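PDB 4ZM6: N-acetyl-beta-D glucosaminidase from Rhizomucor miehei CAU432, which probably hydrolyses terminal N-acetyl-beta-D-glucosamine residues through a glycoside hydrolase family 3 region and acetylates glucosamine from acetyl-CoA through a GCN5-related region. Local coordinates for residues N380-Q388 / V510-E518. Residues are numbered along the deposited sequence; the frame is centred on the assembly and turned at random.
Sequences NTLPIRPAQ and VRLIFGEIE
Ile384 and Ile513 run alongside each other in the same direction, with CG2 of Ile513 against CG1 and CD1 of Ile384, 3.7 Å from each. The Ile384 side chain runs obliquely to Phe514, its CD1 over one ring face and offset toward the rim, a CH-pi contact 4.1 Å from the ring centroid and 22° off its normal. A chi1 of 66° tucks CG1 of Ile384 over the backbone, flanked by N and C, and brings CD1 to a position touching both Ile513 CG2 and the Phe514 ring. The Pro386 and Phe514 side chains cross at about a right angle, with CG of Pro386 3.9 Å from CE2 of Phe514. CD2 of Leu382 also packs on CG2 of Ile513, at 3.9 Å. A nearly straight hydrogen bond, Ile384 N to Ile513 O (2.9 Å, 165°), ties the loop to the last turn of the helix. The cis peptide before Pro383 turns the chain here, and CB of Pro383 rests on CA of Gly515. Gly515, with positive phi, is the C-prime residue of a Schellman motif: Glu516 N bonds Arg511 O (2.8 Å) and Gly515 N bonds Leu512 O (3.1 Å). Beyond it, Arg511 NE forms a salt bridge with Glu516 OE2, which lies in the guanidinium plane; Arg511 also pairs with Asp369, and Glu516 with Arg422. The contact thus packs the loop between strands 373-377 and 392-397 against the C-terminal end of helix 503-513, beside a mixed sheet: Leu382 touches Thr494 and Ile513 touches Leu496 on strand 494-497, Ile384 and Pro386 lean on Trp447 of strand 447-452, and Val510 faces helix 413-422.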
loop_
_atom_site.group_PDB
_atom_site.type_symbol
_atom_site.label_atom_id
_atom_site.label_comp_id
_atom_site.label_asym_id
_atom_site.label_seq_id
_atom_site.Cartn_x
_atom_site.Cartn_y
_atom_site.Cartn_z
ATOM N N ASN A 380 -33.518 9.446 21.340
ATOM C CA ASN A 380 -33.724 8.018 21.614
ATOM C C ASN A 380 -35.128 7.512 21.263
ATOM O O ASN A 380 -35.638 6.595 21.899
ATOM C CB ASN A 380 -33.376 7.681 23.068
ATOM C CG ASN A 380 -31.884 7.704 23.328
ATOM O OD1 ASN A 380 -31.174 6.751 23.016
ATOM N ND2 ASN A 380 -31.402 8.793 23.911
ATOM N N THR A 381 -35.729 8.106 20.232
ATOM C CA THR A 381 -37.014 7.668 19.705
ATOM C C THR A 381 -36.962 6.183 19.358
ATOM O O THR A 381 -37.878 5.431 19.694
ATOM C CB THR A 381 -37.383 8.473 18.443
ATOM O OG1 THR A 381 -37.321 9.877 18.732
ATOM C CG2 THR A 381 -38.783 8.118 17.953
ATOM N N LEU A 382 -35.887 5.774 18.688
ATOM C CA LEU A 382 -35.652 4.370 18.378
ATOM C C LEU A 382 -34.942 3.696 19.541
ATOM O O LEU A 382 -34.047 4.285 20.135
ATOM C CB LEU A 382 -34.768 4.212 17.143
ATOM C CG LEU A 382 -35.297 4.648 15.777
ATOM C CD1 LEU A 382 -34.259 4.302 14.717
ATOM C CD2 LEU A 382 -36.637 3.997 15.469
ATOM N N PRO A 383 -35.325 2.452 19.865
ATOM C CA PRO A 383 -36.402 1.694 19.232
ATOM C C PRO A 383 -37.747 2.181 19.730
ATOM O O PRO A 383 -37.834 2.674 20.859
ATOM C CB PRO A 383 -36.138 0.262 19.687
ATOM C CG PRO A 383 -35.452 0.407 20.999
ATOM C CD PRO A 383 -34.687 1.700 20.959
ATOM N N ILE A 384 -38.770 2.077 18.882
ATOM C CA ILE A 384 -40.125 2.477 19.271
ATOM C C ILE A 384 -40.847 1.295 19.903
ATOM O O ILE A 384 -40.678 0.141 19.486
ATOM C CB ILE A 384 -40.955 3.079 18.103
ATOM C CG1 ILE A 384 -41.258 2.052 17.003
ATOM C CG2 ILE A 384 -40.238 4.279 17.512
ATOM C CD1 ILE A 384 -42.345 2.504 16.051
ATOM N N ARG A 385 -41.624 1.590 20.936
ATOM C CA ARG A 385 -42.374 0.571 21.655
ATOM C C ARG A 385 -43.769 1.123 21.866
ATOM O O ARG A 385 -44.153 1.434 22.999
ATOM C CB ARG A 385 -41.717 0.245 23.001
ATOM C CG ARG A 385 -40.254 -0.176 22.921
ATOM C CD ARG A 385 -39.565 0.033 24.261
ATOM N NE ARG A 385 -38.109 -0.021 24.170
ATOM C CZ ARG A 385 -37.401 -1.129 23.961
ATOM N NH1 ARG A 385 -38.008 -2.304 23.790
ATOM N NH2 ARG A 385 -36.071 -1.062 23.914
ATOM N N PRO A 386 -44.530 1.267 20.768
ATOM C CA PRO A 386 -45.870 1.840 20.873
ATOM C C PRO A 386 -46.839 0.933 21.622
ATOM O O PRO A 386 -46.633 -0.280 21.706
ATOM C CB PRO A 386 -46.302 1.986 19.409
ATOM C CG PRO A 386 -45.552 0.918 18.694
ATOM C CD PRO A 386 -44.221 0.838 19.391
ATOM N N ALA A 387 -47.879 1.538 22.176
ATOM C CA ALA A 387 -48.985 0.789 22.754
ATOM C C ALA A 387 -49.940 0.411 21.627
ATOM O O ALA A 387 -50.122 1.173 20.673
ATOM C CB ALA A 387 -49.697 1.619 23.810
ATOM N N GLN A 388 -50.554 -0.763 21.749
ATOM C CA GLN A 388 -51.462 -1.293 20.728
ATOM C C GLN A 388 -52.430 -0.247 20.179
ATOM O O GLN A 388 -52.703 -0.209 18.978
ATOM C CB GLN A 388 -52.256 -2.460 21.305
ATOM C CG GLN A 388 -52.818 -3.396 20.255
ATOM C CD GLN A 388 -53.211 -4.736 20.844
ATOM O OE1 GLN A 388 -53.815 -4.798 21.922
ATOM N NE2 GLN A 388 -52.877 -5.818 20.140
ATOM N N VAL A 510 -37.737 -2.336 9.494
ATOM C CA VAL A 510 -38.809 -2.370 10.485
ATOM C C VAL A 510 -38.340 -3.055 11.769
ATOM O O VAL A 510 -38.587 -2.558 12.869
ATOM C CB VAL A 510 -40.062 -3.065 9.933
ATOM C CG1 VAL A 510 -41.059 -3.350 11.045
ATOM C CG2 VAL A 510 -40.698 -2.197 8.859
ATOM N N ARG A 511 -37.650 -4.181 11.622
ATOM C CA ARG A 511 -37.065 -4.877 12.775
ATOM C C ARG A 511 -36.192 -3.941 13.616
ATOM O O ARG A 511 -36.244 -3.968 14.849
ATOM C CB ARG A 511 -36.233 -6.074 12.318
ATOM C CG ARG A 511 -37.034 -7.143 11.597
ATOM C CD ARG A 511 -36.261 -8.443 11.524
ATOM N NE ARG A 511 -36.258 -9.120 12.819
ATOM C CZ ARG A 511 -35.351 -10.013 13.214
ATOM N NH1 ARG A 511 -34.338 -10.354 12.421
ATOM N NH2 ARG A 511 -35.453 -10.562 14.421
ATOM N N LEU A 512 -35.410 -3.107 12.932
ATOM C CA LEU A 512 -34.544 -2.133 13.585
ATOM C C LEU A 512 -35.371 -1.090 14.326
ATOM O O LEU A 512 -35.064 -0.747 15.469
ATOM C CB LEU A 512 -33.647 -1.437 12.559
ATOM C CG LEU A 512 -32.179 -1.220 12.936
ATOM C CD1 LEU A 512 -31.536 -0.284 11.923
ATOM C CD2 LEU A 512 -32.025 -0.672 14.344
ATOM N N ILE A 513 -36.418 -0.596 13.668
ATOM C CA ILE A 513 -37.287 0.437 14.241
ATOM C C ILE A 513 -37.994 -0.053 15.507
ATOM O O ILE A 513 -38.096 0.688 16.486
ATOM C CB ILE A 513 -38.295 0.964 13.183
ATOM C CG1 ILE A 513 -37.558 1.853 12.170
ATOM C CG2 ILE A 513 -39.431 1.759 13.823
ATOM C CD1 ILE A 513 -38.324 2.116 10.891
ATOM N N PHE A 514 -38.456 -1.301 15.503
ATOM C CA PHE A 514 -39.094 -1.885 16.688
ATOM C C PHE A 514 -38.111 -2.542 17.666
ATOM O O PHE A 514 -38.528 -3.208 18.609
ATOM C CB PHE A 514 -40.192 -2.870 16.272
ATOM C CG PHE A 514 -41.406 -2.192 15.718
ATOM C CD1 PHE A 514 -41.449 -1.811 14.390
ATOM C CD2 PHE A 514 -42.487 -1.893 16.536
ATOM C CE1 PHE A 514 -42.555 -1.165 13.877
ATOM C CE2 PHE A 514 -43.599 -1.245 16.029
ATOM C CZ PHE A 514 -43.635 -0.882 14.694
ATOM N N GLY A 515 -36.814 -2.352 17.454
ATOM C CA GLY A 515 -35.811 -2.814 18.405
ATOM C C GLY A 515 -35.607 -4.316 18.485
ATOM O O GLY A 515 -35.043 -4.809 19.457
ATOM N N GLU A 516 -36.048 -5.043 17.467
ATOM C CA GLU A 516 -35.867 -6.489 17.417
ATOM C C GLU A 516 -34.434 -6.825 17.055
ATOM O O GLU A 516 -33.926 -7.884 17.401
ATOM C CB GLU A 516 -36.789 -7.100 16.365
ATOM C CG GLU A 516 -38.268 -6.923 16.651
ATOM C CD GLU A 516 -39.142 -7.463 15.542
ATOM O OE1 GLU A 516 -40.375 -7.256 15.613
ATOM O OE2 GLU A 516 -38.600 -8.086 14.603
ATOM N N ILE A 517 -33.804 -5.912 16.331
ATOM C CA ILE A 517 -32.472 -6.106 15.798
ATOM C C ILE A 517 -31.699 -4.848 16.165
ATOM O O ILE A 517 -32.302 -3.844 16.537
ATOM C CB ILE A 517 -32.556 -6.377 14.267
ATOM C CG1 ILE A 517 -31.767 -7.632 13.902
ATOM C CG2 ILE A 517 -32.130 -5.182 13.414
ATOM C CD1 ILE A 517 -32.326 -8.901 14.518
ATOM N N GLU A 518 -30.375 -4.897 16.097
ATOM C CA GLU A 518 -29.582 -3.719 16.436
ATOM C C GLU A 518 -28.603 -3.389 15.318
ATOM O O GLU A 518 -27.965 -4.274 14.757
ATOM C CB GLU A 518 -28.867 -3.922 17.774
ATOM C CG GLU A 518 -28.927 -2.697 18.685
ATOM C CD GLU A 518 -28.840 -3.035 20.169
ATOM O OE1 GLU A 518 -29.448 -4.037 20.609
ATOM O OE2 GLU A 518 -28.172 -2.280 20.909
#